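Local structure of gene 2 protein (Enterobacteria phage Sf6, 5C12) at residues 47-52 with 94-99; 61-66 with 73-78. The protein forms, in this chain, the metal-dependent nuclease domain of the large terminase subunit, part of the machinery that packages viral DNA. The protein carries 1 engineered substitution. All coordinates share one frame; numbering follows the deposited sequence.

Contact 1: 47-52 with 94-99. With MG (magnesium ion), chain C.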
loop_
_atom_site.group_PDB
_atom_site.type_symbol
_atom_site.label_atom_id
_atom_site.label_comp_id
_atom_site.label_asym_id
_atom_site.label_seq_id
_atom_site.Cartn_x
_atom_site.Cartn_y
_atom_site.Cartn_z
ATOM N N VAL A 47 8.834 -8.102 -7.347
ATOM C CA VAL A 47 8.969 -6.757 -6.840
ATOM C C VAL A 47 7.760 -5.963 -7.309
ATOM O O VAL A 47 7.473 -5.912 -8.504
ATOM C CB VAL A 47 10.278 -6.093 -7.271
ATOM C CG1 VAL A 47 10.310 -4.639 -6.814
ATOM C CG2 VAL A 47 11.465 -6.859 -6.694
ATOM N N VAL A 48 7.035 -5.390 -6.354
ATOM C CA VAL A 48 5.831 -4.617 -6.585
ATOM C C VAL A 48 6.007 -3.206 -6.064
ATOM O O VAL A 48 6.360 -3.004 -4.902
ATOM C CB VAL A 48 4.585 -5.247 -5.914
ATOM C CG1 VAL A 48 3.310 -4.506 -6.347
ATOM C CG2 VAL A 48 4.463 -6.731 -6.236
ATOM N N SER A 49 5.718 -2.231 -6.908
ATOM C CA SER A 49 5.881 -0.819 -6.588
ATOM C C SER A 49 4.577 -0.113 -6.861
ATOM O O SER A 49 3.825 -0.512 -7.761
ATOM C CB SER A 49 6.956 -0.174 -7.466
ATOM O OG SER A 49 8.246 -0.700 -7.225
ATOM N N ALA A 50 4.284 0.933 -6.113
ATOM C CA ALA A 50 3.070 1.692 -6.334
ATOM C C ALA A 50 3.264 3.158 -6.016
ATOM O O ALA A 50 4.122 3.545 -5.215
ATOM C CB ALA A 50 1.881 1.107 -5.531
ATOM N N HIS A 51 2.463 3.986 -6.677
ATOM C CA HIS A 51 2.568 5.428 -6.625
ATOM C C HIS A 51 1.236 6.076 -6.331
ATOM O O HIS A 51 0.217 5.787 -6.976
ATOM C CB HIS A 51 3.078 5.929 -7.988
ATOM C CG HIS A 51 3.046 7.422 -8.179
ATOM N ND1 HIS A 51 3.592 8.309 -7.279
ATOM C CD2 HIS A 51 2.605 8.170 -9.222
ATOM C CE1 HIS A 51 3.445 9.546 -7.736
ATOM N NE2 HIS A 51 2.853 9.483 -8.918
ATOM N N ASP A 52 1.255 6.998 -5.379
ATOM C CA ASP A 52 0.119 7.834 -5.061
ATOM C C ASP A 52 0.438 9.236 -5.536
ATOM O O ASP A 52 1.327 9.900 -5.008
ATOM C CB ASP A 52 -0.146 7.849 -3.560
ATOM C CG ASP A 52 -1.310 8.732 -3.206
ATOM O OD1 ASP A 52 -1.552 9.707 -3.951
ATOM O OD2 ASP A 52 -1.998 8.449 -2.213
ATOM N N ILE A 94 11.793 1.496 -11.898
ATOM C CA ILE A 94 12.889 0.961 -12.669
ATOM C C ILE A 94 14.117 0.693 -11.790
ATOM O O ILE A 94 14.716 -0.385 -11.867
ATOM C CB ILE A 94 13.208 1.905 -13.837
ATOM C CG1 ILE A 94 12.045 1.871 -14.826
ATOM C CG2 ILE A 94 14.526 1.515 -14.522
ATOM C CD1 ILE A 94 12.067 3.030 -15.777
ATOM N N GLU A 95 14.486 1.660 -10.955
ATOM C CA GLU A 95 15.642 1.523 -10.070
ATOM C C GLU A 95 15.478 0.327 -9.124
ATOM O O GLU A 95 16.456 -0.372 -8.812
ATOM C CB GLU A 95 15.826 2.820 -9.286
ATOM C CG GLU A 95 17.036 2.852 -8.388
ATOM C CD GLU A 95 17.256 4.210 -7.733
ATOM O OE1 GLU A 95 16.467 5.144 -7.988
ATOM O OE2 GLU A 95 18.226 4.345 -6.961
ATOM N N ASP A 96 14.239 0.075 -8.710
ATOM C CA ASP A 96 13.931 -0.983 -7.766
ATOM C C ASP A 96 13.749 -2.350 -8.421
ATOM O O ASP A 96 13.529 -3.340 -7.722
ATOM C CB ASP A 96 12.665 -0.639 -6.975
ATOM C CG ASP A 96 12.912 0.422 -5.910
ATOM O OD1 ASP A 96 14.078 0.566 -5.490
ATOM O OD2 ASP A 96 11.952 1.127 -5.527
ATOM N N GLY A 97 13.829 -2.411 -9.740
ATOM C CA GLY A 97 13.676 -3.669 -10.457
ATOM C C GLY A 97 12.261 -4.211 -10.361
ATOM O O GLY A 97 12.049 -5.420 -10.274
ATOM N N ALA A 98 11.280 -3.312 -10.360
ATOM C CA ALA A 98 9.892 -3.715 -10.266
ATOM C C ALA A 98 9.479 -4.646 -11.387
ATOM O O ALA A 98 9.858 -4.456 -12.540
ATOM C CB ALA A 98 8.968 -2.502 -10.230
ATOM N N ASP A 99 8.667 -5.633 -11.027
ATOM C CA ASP A 99 7.963 -6.467 -11.991
ATOM C C ASP A 99 6.593 -5.884 -12.278
ATOM O O ASP A 99 6.069 -6.031 -13.373
ATOM C CB ASP A 99 7.820 -7.889 -11.434
ATOM C CG ASP A 99 9.157 -8.550 -11.214
ATOM O OD1 ASP A 99 9.894 -8.749 -12.192
ATOM O OD2 ASP A 99 9.505 -8.861 -10.056
HETATM MG MG MG C . -3.909 8.907 -1.721
HETATM O O HOH W 1 -4.092 10.171 -3.127
HETATM O O HOH W 2 -4.773 7.306 -2.900
HETATM O O HOH W 3 -3.113 10.338 -0.441
HETATM O O HOH W 4 -5.825 9.512 -1.235
#

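Contact 2: 61-66 with 73-78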
loop_
_atom_site.group_PDB
_atom_site.type_symbol
_atom_site.label_atom_id
_atom_site.label_comp_id
_atom_site.label_asym_id
_atom_site.label_seq_id
_atom_site.Cartn_x
_atom_site.Cartn_y
_atom_site.Cartn_z
ATOM N N LYS A 61 3.601 13.530 -2.818
ATOM C CA LYS A 61 3.274 12.268 -3.444
ATOM C C LYS A 61 3.929 11.088 -2.736
ATOM O O LYS A 61 4.872 11.259 -1.967
ATOM C CB LYS A 61 3.725 12.297 -4.894
ATOM C CG LYS A 61 3.025 13.400 -5.698
ATOM C CD LYS A 61 3.709 13.742 -6.985
ATOM C CE LYS A 61 2.846 14.691 -7.782
ATOM N NZ LYS A 61 2.538 15.938 -7.037
ATOM N N GLY A 62 3.451 9.887 -3.018
ATOM C CA GLY A 62 3.972 8.712 -2.351
ATOM C C GLY A 62 4.433 7.632 -3.299
ATOM O O GLY A 62 3.901 7.497 -4.422
ATOM N N TYR A 63 5.427 6.877 -2.863
ATOM C CA TYR A 63 5.898 5.685 -3.541
ATOM C C TYR A 63 6.263 4.630 -2.522
ATOM O O TYR A 63 6.805 4.937 -1.472
ATOM C CB TYR A 63 7.114 6.017 -4.390
ATOM C CG TYR A 63 7.815 4.836 -5.014
ATOM C CD1 TYR A 63 8.746 4.104 -4.317
ATOM C CD2 TYR A 63 7.537 4.448 -6.308
ATOM C CE1 TYR A 63 9.389 3.028 -4.883
ATOM C CE2 TYR A 63 8.168 3.388 -6.876
ATOM C CZ TYR A 63 9.085 2.671 -6.177
ATOM O OH TYR A 63 9.738 1.621 -6.797
ATOM N N ALA A 64 5.979 3.388 -2.851
ATOM C CA ALA A 64 6.359 2.269 -1.999
ATOM C C ALA A 64 6.774 1.113 -2.869
ATOM O O ALA A 64 6.251 0.957 -3.969
ATOM C CB ALA A 64 5.215 1.869 -1.100
ATOM N N SER A 65 7.720 0.305 -2.404
ATOM C CA SER A 65 8.087 -0.891 -3.131
ATOM C C SER A 65 8.408 -2.011 -2.169
ATOM O O SER A 65 8.977 -1.774 -1.099
ATOM C CB SER A 65 9.293 -0.626 -4.024
ATOM O OG SER A 65 9.576 -1.748 -4.833
ATOM N N ARG A 66 8.056 -3.230 -2.564
ATOM C CA ARG A 66 8.423 -4.409 -1.796
ATOM C C ARG A 66 8.943 -5.494 -2.705
ATOM O O ARG A 66 8.574 -5.572 -3.891
ATOM C CB ARG A 66 7.206 -4.920 -1.030
ATOM C CG ARG A 66 6.072 -5.462 -1.880
ATOM C CD ARG A 66 4.849 -5.802 -1.055
ATOM N NE ARG A 66 3.698 -6.212 -1.865
ATOM C CZ ARG A 66 3.339 -7.460 -2.128
ATOM N NH1 ARG A 66 4.032 -8.499 -1.667
ATOM N NH2 ARG A 66 2.245 -7.683 -2.836
ATOM N N ARG A 73 11.478 0.230 -0.015
ATOM C CA ARG A 73 11.523 1.665 -0.245
ATOM C C ARG A 73 10.203 2.314 0.083
ATOM O O ARG A 73 9.134 1.800 -0.272
ATOM C CB ARG A 73 11.904 2.022 -1.701
ATOM C CG ARG A 73 12.273 3.492 -1.867
ATOM C CD ARG A 73 12.457 3.942 -3.287
ATOM N NE ARG A 73 13.470 3.168 -3.988
ATOM C CZ ARG A 73 14.757 3.475 -4.036
ATOM N NH1 ARG A 73 15.216 4.533 -3.391
ATOM N NH2 ARG A 73 15.587 2.713 -4.725
ATOM N N ILE A 74 10.287 3.433 0.785
ATOM C CA ILE A 74 9.166 4.347 1.018
ATOM C C ILE A 74 9.644 5.758 0.740
ATOM O O ILE A 74 10.584 6.262 1.379
ATOM C CB ILE A 74 8.660 4.278 2.486
ATOM C CG1 ILE A 74 8.156 2.870 2.867
ATOM C CG2 ILE A 74 7.633 5.347 2.741
ATOM C CD1 ILE A 74 6.875 2.388 2.194
ATOM N N ALA A 75 9.060 6.415 -0.256
ATOM C CA ALA A 75 9.595 7.678 -0.720
ATOM C C ALA A 75 8.494 8.689 -0.883
ATOM O O ALA A 75 7.383 8.350 -1.259
ATOM C CB ALA A 75 10.347 7.511 -2.066
ATOM N N GLU A 76 8.835 9.933 -0.607
ATOM C CA GLU A 76 7.943 11.075 -0.785
ATOM C C GLU A 76 8.422 11.908 -1.979
ATOM O O GLU A 76 9.629 12.103 -2.204
ATOM C CB GLU A 76 7.884 11.913 0.502
ATOM C CG GLU A 76 9.243 12.472 0.957
ATOM C CD GLU A 76 9.222 13.212 2.299
ATOM O OE1 GLU A 76 8.192 13.160 3.006
ATOM O OE2 GLU A 76 10.247 13.858 2.610
ATOM N N GLY A 77 7.462 12.397 -2.752
ATOM C CA GLY A 77 7.755 13.170 -3.938
ATOM C C GLY A 77 7.237 14.577 -3.769
ATOM O O GLY A 77 6.025 14.801 -3.714
ATOM N N LEU A 78 8.163 15.524 -3.644
ATOM C CA LEU A 78 7.845 16.872 -3.232
ATOM C C LEU A 78 8.011 17.892 -4.354
ATOM O O LEU A 78 8.939 17.796 -5.154
ATOM C CB LEU A 78 8.763 17.247 -2.067
ATOM C CG LEU A 78 8.767 16.241 -0.907
ATOM C CD1 LEU A 78 9.734 16.745 0.150
ATOM C CD2 LEU A 78 7.352 16.045 -0.356
HETATM O O HOH W 5 4.723 16.799 -5.250
#

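Contact 1: 47-52 with 94-99
Val-47 and Asp-99 grip each other by two hydrogen bonds that close a small ring between a side chain and two backbones. The carboxylate of Asp-99 swings back beside its own backbone N (chi1 -63°), and OD2 takes the N-H of Val-47 at 2.9 Å through its anti lone pair, almost straight at 172°. In return Asp-99 N gives its hydrogen to Val-47 O at 2.8 Å. A short acidic side chain suits this spot, because it can reach the first N-H of the strand where the approaching chain has not yet become a strand.

The isopropyl group of Val-47 lies over the turn that follows helix 82-95. CG1, set anti to the backbone N (chi1 175°), touches Asp-96 O and Ala-98 CA, each 3.6 Å away, while CB lies 3.6 Å from Gly-97 O. That turn is a Schellman motif, and Gly-97 carries its positive phi. Farther along the same face of the strand, Ser-49 OG meets the methyl of Ala-98 at 3.6 Å; Ala-98 is small enough to let the hydroxyl lie alongside. The polar needs of Ser-49 OG are met by Tyr-63 and Ser-65 on the neighbouring strand.

At the far end of the strand, Asp-52 OD2 binds magnesium at 2.0 Å, with four waters and Asp-252 as the other ligands, and OD1 accepts a hydrogen bond from Ser-54 N. The helix-to-strand turn thus packs on the start of a central strand whose C-terminal end carries a metal ligand, as in nucleases of the RNase H-like fold.

Contact 2: 61-66 with 73-78
Tyr-63 pairs with Ala-75 at the middle of a beta hairpin in the domain's mixed sheet: strand 61-67 borders strand 47-52, and strand 70-77 lies on its other side, antiparallel to it. Backbone bonds hold the two together at three hydrogen-bonded pairs: Lys-61 with Gly-77, Tyr-63 with Ala-75, and Ser-65 with Arg-73. Most are of ordinary length, but Arg-73 N to Ser-65 O, at 3.4 Å, is weak. CA-H...O contacts such as Ala-64 CA to Arg-73 O, 3.3 Å, add to the pairing.

Apolar packing differs on the two faces. On the one with Tyr-63, Ala-75 and Arg-73, the phenol ring stands anti to its backbone N (chi1 173°) and meets the aliphatic part of Arg-73, whose CD lies 3.6 Å from Tyr-63 CE1. The guanidinium turns its edge to that carbon, its plane 60° from the ring's, and its end salt-bridges to Asp-96, which probably also bonds Tyr-63 OH. Trp-88 and Leu-92 of helix 82-95 cover this face, where the small Ala-75 touches Trp-88. On the other face, Ile-74 CD1 reaches Ala-64 CB at 3.7 Å under helix 249-256; the branched isoleucine suits a strand, and alanine lets the helix come near.

Polar ends finish the hairpin. Glu-76 OE1 forms a salt bridge with Lys-213. Gly-77, without a side chain, lets Lys-61 CB lie against the strand, and the lysine bends at its last torsion (58°) toward Gly-57 O. One water lies 3.0 Å from Lys-61 NZ and 2.8 Å from Gly-77 O, bridging them.

How the contacts relate
Both contacts belong to one sheet, since strands 47-52 and 61-67 are neighbours in it, and contact 2 is nested within the chain loop closed by contact 1. Contact 2 is buried between helices and rests on regular backbone pairing, with side chains packed on both faces, several of them polar at their ends. Contact 1 is only partly buried: a turn meets a strand's beginning, and a carboxylate replaces part of the regular pairing. Asp-96, of segment 94-99, ties that turn to the hairpin's polar ends. At the opposite end, Gly-62 lies near Asp-52, bringing the hairpin close to the metal site.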